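Local coordinates for protein mediator of RNA polymerase II transcription subunit 18 (PDB 3C0T) that serves as a component of the Mediator complex, a coactivator that links gene-specific regulators to the basal RNA polymerase II transcription machinery, at residues S121-I126 against S147-I152. Numbering follows the deposited sequence.
Sequences SHEYII and SQQRSI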
ATOM      1  N   SER A 121       2.905 -11.064  12.571  1.00 51.68           N
ATOM      2  CA  SER A 121       1.926 -10.141  13.133  1.00 51.27           C
ATOM      3  C   SER A 121       0.587 -10.311  12.411  1.00 51.76           C
ATOM      4  O   SER A 121      -0.387 -10.797  12.990  1.00 51.91           O
ATOM      5  CB  SER A 121       2.405  -8.696  12.986  1.00 51.45           C
ATOM      6  OG  SER A 121       1.398  -7.791  13.416  1.00 51.18           O
ATOM      7  N   HIS A 122       0.547  -9.916  11.141  1.00 50.82           N
ATOM      8  CA  HIS A 122      -0.671 -10.028  10.341  1.00 48.27           C
ATOM      9  C   HIS A 122      -0.344 -10.106   8.855  1.00 47.62           C
ATOM     10  O   HIS A 122       0.803  -9.913   8.445  1.00 47.02           O
ATOM     11  CB  HIS A 122      -1.587  -8.829  10.590  1.00 46.03           C
ATOM     12  CG  HIS A 122      -0.930  -7.506  10.342  1.00 46.46           C
ATOM     13  ND1 HIS A 122       0.094  -7.023  11.132  1.00 46.71           N
ATOM     14  CD2 HIS A 122      -1.146  -6.566   9.391  1.00 45.05           C
ATOM     15  CE1 HIS A 122       0.477  -5.842  10.680  1.00 43.51           C
ATOM     16  NE2 HIS A 122      -0.259  -5.541   9.625  1.00 43.88           N
ATOM     17  N   GLU A 123      -1.361 -10.398   8.053  1.00 46.25           N
ATOM     18  CA  GLU A 123      -1.188 -10.489   6.615  1.00 46.11           C
ATOM     19  C   GLU A 123      -2.454 -10.040   5.906  1.00 45.68           C
ATOM     20  O   GLU A 123      -3.549 -10.076   6.474  1.00 45.14           O
ATOM     21  CB  GLU A 123      -0.866 -11.924   6.201  1.00 46.90           C
ATOM     22  CG  GLU A 123      -1.979 -12.926   6.506  1.00 48.08           C
ATOM     23  CD  GLU A 123      -1.660 -14.313   5.988  1.00 46.74           C
ATOM     24  OE1 GLU A 123      -0.466 -14.669   5.945  1.00 49.92           O
ATOM     25  OE2 GLU A 123      -2.597 -15.055   5.633  1.00 50.74           O
ATOM     26  N   TYR A 124      -2.297  -9.608   4.662  1.00 42.48           N
ATOM     27  CA  TYR A 124      -3.437  -9.182   3.870  1.00 41.99           C
ATOM     28  C   TYR A 124      -3.078  -9.192   2.398  1.00 41.51           C
ATOM     29  O   TYR A 124      -1.923  -9.414   2.015  1.00 41.02           O
ATOM     30  CB  TYR A 124      -3.926  -7.777   4.285  1.00 39.96           C
ATOM     31  CG  TYR A 124      -2.849  -6.722   4.306  1.00 38.44           C
ATOM     32  CD1 TYR A 124      -2.025  -6.570   5.414  1.00 36.98           C
ATOM     33  CD2 TYR A 124      -2.629  -5.898   3.196  1.00 39.65           C
ATOM     34  CE1 TYR A 124      -1.002  -5.629   5.426  1.00 37.83           C
ATOM     35  CE2 TYR A 124      -1.611  -4.948   3.193  1.00 37.94           C
ATOM     36  CZ  TYR A 124      -0.798  -4.819   4.315  1.00 39.72           C
ATOM     37  OH  TYR A 124       0.207  -3.879   4.336  1.00 36.91           O
ATOM     38  N   ILE A 125      -4.086  -8.955   1.575  1.00 40.54           N
ATOM     39  CA  ILE A 125      -3.921  -8.951   0.139  1.00 40.49           C
ATOM     40  C   ILE A 125      -4.340  -7.600  -0.428  1.00 40.24           C
ATOM     41  O   ILE A 125      -5.306  -6.997   0.042  1.00 39.73           O
ATOM     42  CB  ILE A 125      -4.772 -10.080  -0.487  1.00 41.76           C
ATOM     43  CG1 ILE A 125      -4.110 -11.430  -0.196  1.00 42.45           C
ATOM     44  CG2 ILE A 125      -4.956  -9.846  -1.987  1.00 42.48           C
ATOM     45  CD1 ILE A 125      -4.926 -12.632  -0.639  1.00 45.26           C
ATOM     46  N   ILE A 126      -3.587  -7.111  -1.409  1.00 39.80           N
ATOM     47  CA  ILE A 126      -3.913  -5.844  -2.050  1.00 39.14           C
ATOM     48  C   ILE A 126      -4.356  -6.130  -3.479  1.00 41.63           C
ATOM     49  O   ILE A 126      -3.646  -6.787  -4.256  1.00 41.23           O
ATOM     50  CB  ILE A 126      -2.714  -4.859  -2.107  1.00 39.40           C
ATOM     51  CG1 ILE A 126      -2.299  -4.427  -0.693  1.00 39.18           C
ATOM     52  CG2 ILE A 126      -3.108  -3.618  -2.907  1.00 36.79           C
ATOM     53  CD1 ILE A 126      -3.427  -3.821   0.128  1.00 41.14           C
ATOM     54  N   SER A 147      -8.824 -16.341   2.453  1.00 52.46           N
ATOM     55  CA  SER A 147      -9.852 -17.198   3.026  1.00 57.62           C
ATOM     56  C   SER A 147      -9.184 -18.272   3.894  1.00 59.19           C
ATOM     57  O   SER A 147      -9.847 -18.984   4.646  1.00 59.36           O
ATOM     58  CB  SER A 147     -10.705 -17.830   1.915  1.00 55.87           C
ATOM     59  OG  SER A 147      -9.896 -18.339   0.869  1.00 59.19           O
ATOM     60  N   GLN A 148      -7.860 -18.358   3.790  1.00 60.88           N
ATOM     61  CA  GLN A 148      -7.051 -19.306   4.555  1.00 61.87           C
ATOM     62  C   GLN A 148      -5.669 -18.660   4.720  1.00 60.28           C
ATOM     63  O   GLN A 148      -5.101 -18.158   3.750  1.00 58.58           O
ATOM     64  CB  GLN A 148      -6.910 -20.621   3.786  1.00 66.42           C
ATOM     65  CG  GLN A 148      -6.887 -21.867   4.653  1.00 71.87           C
ATOM     66  CD  GLN A 148      -8.281 -22.275   5.111  1.00 76.38           C
ATOM     67  OE1 GLN A 148      -8.985 -21.506   5.774  1.00 77.61           O
ATOM     68  NE2 GLN A 148      -8.686 -23.493   4.754  1.00 78.22           N
ATOM     69  N   GLN A 149      -5.122 -18.674   5.930  1.00 58.70           N
ATOM     70  CA  GLN A 149      -3.824 -18.052   6.147  1.00 59.88           C
ATOM     71  C   GLN A 149      -2.746 -18.502   5.154  1.00 59.40           C
ATOM     72  O   GLN A 149      -2.571 -19.691   4.911  1.00 59.70           O
ATOM     73  CB  GLN A 149      -3.346 -18.291   7.581  1.00 60.95           C
ATOM     74  CG  GLN A 149      -2.009 -17.626   7.882  1.00 62.39           C
ATOM     75  CD  GLN A 149      -1.736 -17.493   9.371  1.00 65.12           C
ATOM     76  OE1 GLN A 149      -2.450 -16.785  10.084  1.00 65.91           O
ATOM     77  NE2 GLN A 149      -0.696 -18.173   9.846  1.00 64.39           N
ATOM     78  N   ARG A 150      -2.038 -17.525   4.585  1.00 57.80           N
ATOM     79  CA  ARG A 150      -0.964 -17.748   3.616  1.00 56.26           C
ATOM     80  C   ARG A 150      -1.441 -18.462   2.355  1.00 57.33           C
ATOM     81  O   ARG A 150      -0.664 -19.144   1.678  1.00 58.27           O
ATOM     82  CB  ARG A 150       0.186 -18.532   4.263  1.00 56.07           C
ATOM     83  CG  ARG A 150       1.581 -18.245   3.673  1.00 57.08           C
ATOM     84  CD  ARG A 150       1.926 -16.746   3.690  1.00 54.46           C
ATOM     85  NE  ARG A 150       1.655 -16.146   4.993  1.00 54.26           N
ATOM     86  CZ  ARG A 150       2.430 -16.277   6.064  1.00 54.16           C
ATOM     87  NH1 ARG A 150       3.551 -16.986   5.998  1.00 51.66           N
ATOM     88  NH2 ARG A 150       2.075 -15.710   7.207  1.00 52.57           N
ATOM     89  N   SER A 151      -2.722 -18.292   2.032  1.00 56.30           N
ATOM     90  CA  SER A 151      -3.302 -18.914   0.847  1.00 56.08           C
ATOM     91  C   SER A 151      -3.598 -17.890  -0.249  1.00 56.99           C
ATOM     92  O   SER A 151      -4.120 -16.810   0.016  1.00 56.98           O
ATOM     93  CB  SER A 151      -4.594 -19.650   1.218  1.00 55.18           C
ATOM     94  OG  SER A 151      -5.238 -20.168   0.065  1.00 56.87           O
ATOM     95  N   ILE A 152      -3.256 -18.236  -1.485  1.00 58.66           N
ATOM     96  CA  ILE A 152      -3.506 -17.359  -2.618  1.00 58.53           C
ATOM     97  C   ILE A 152      -4.674 -17.905  -3.434  1.00 60.79           C
ATOM     98  O   ILE A 152      -4.959 -17.422  -4.533  1.00 62.37           O
ATOM     99  CB  ILE A 152      -2.273 -17.249  -3.527  1.00 56.91           C
ATOM    100  CG1 ILE A 152      -1.856 -18.639  -4.010  1.00 56.35           C
ATOM    101  CG2 ILE A 152      -1.143 -16.571  -2.779  1.00 55.86           C
ATOM    102  CD1 ILE A 152      -0.691 -18.629  -4.977  1.00 54.05           C
TER
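Glu123 reaches from its strand into the type II beta turn Gln148-Ser151 and holds Arg150 with both carboxylate oxygens. Its CG sits between the backbone N and the carbonyl carbon (chi1 63°), and the chain beyond is extended, bringing the carboxylate up to the turn. Glu123 OE2 accepts the backbone N-H of Arg150 through its syn lone pair, a nearly straight bond of 2.7 Å from Arg150 N. OE1 takes the side chain of the same residue: Arg150 NE lies 2.8 Å from Glu123 OE1 in a salt bridge, and Arg150 NH2 adds a more bent bond at 3.0 Å to Glu123 OE1. Both nitrogens converge on that one oxygen, which lies almost in the guanidinium plane, while the carboxylate plane is turned 55° from it. Arg150 CB points away from the strand, and the bends at chi2 and chi3 bring NE back toward Glu123. The side chain of Gln149 crosses that of Glu123 at about a right angle, Gln149 CG coming within 3.5 Å of Glu123 OE2. An alanine at Glu123 would probably leave both the guanidinium and the backbone N-H of Arg150 without the carboxylate that binds them, and the arginine side chain less firmly held. Farther along, Ile125 CD1 only approaches Ser151 O, at 4.3 Å. The turn belongs to the loop joining strands 136-146 and 156-158, and the contact pins it against strand 118-133 of the antiparallel sheet. Phe35 of strand 27-41 and Pro146 pack on Glu123 and Ile125, whereas His122, whose CB points away from the loop, hydrogen-bonds through NE2 to the backbone of another protein's chain.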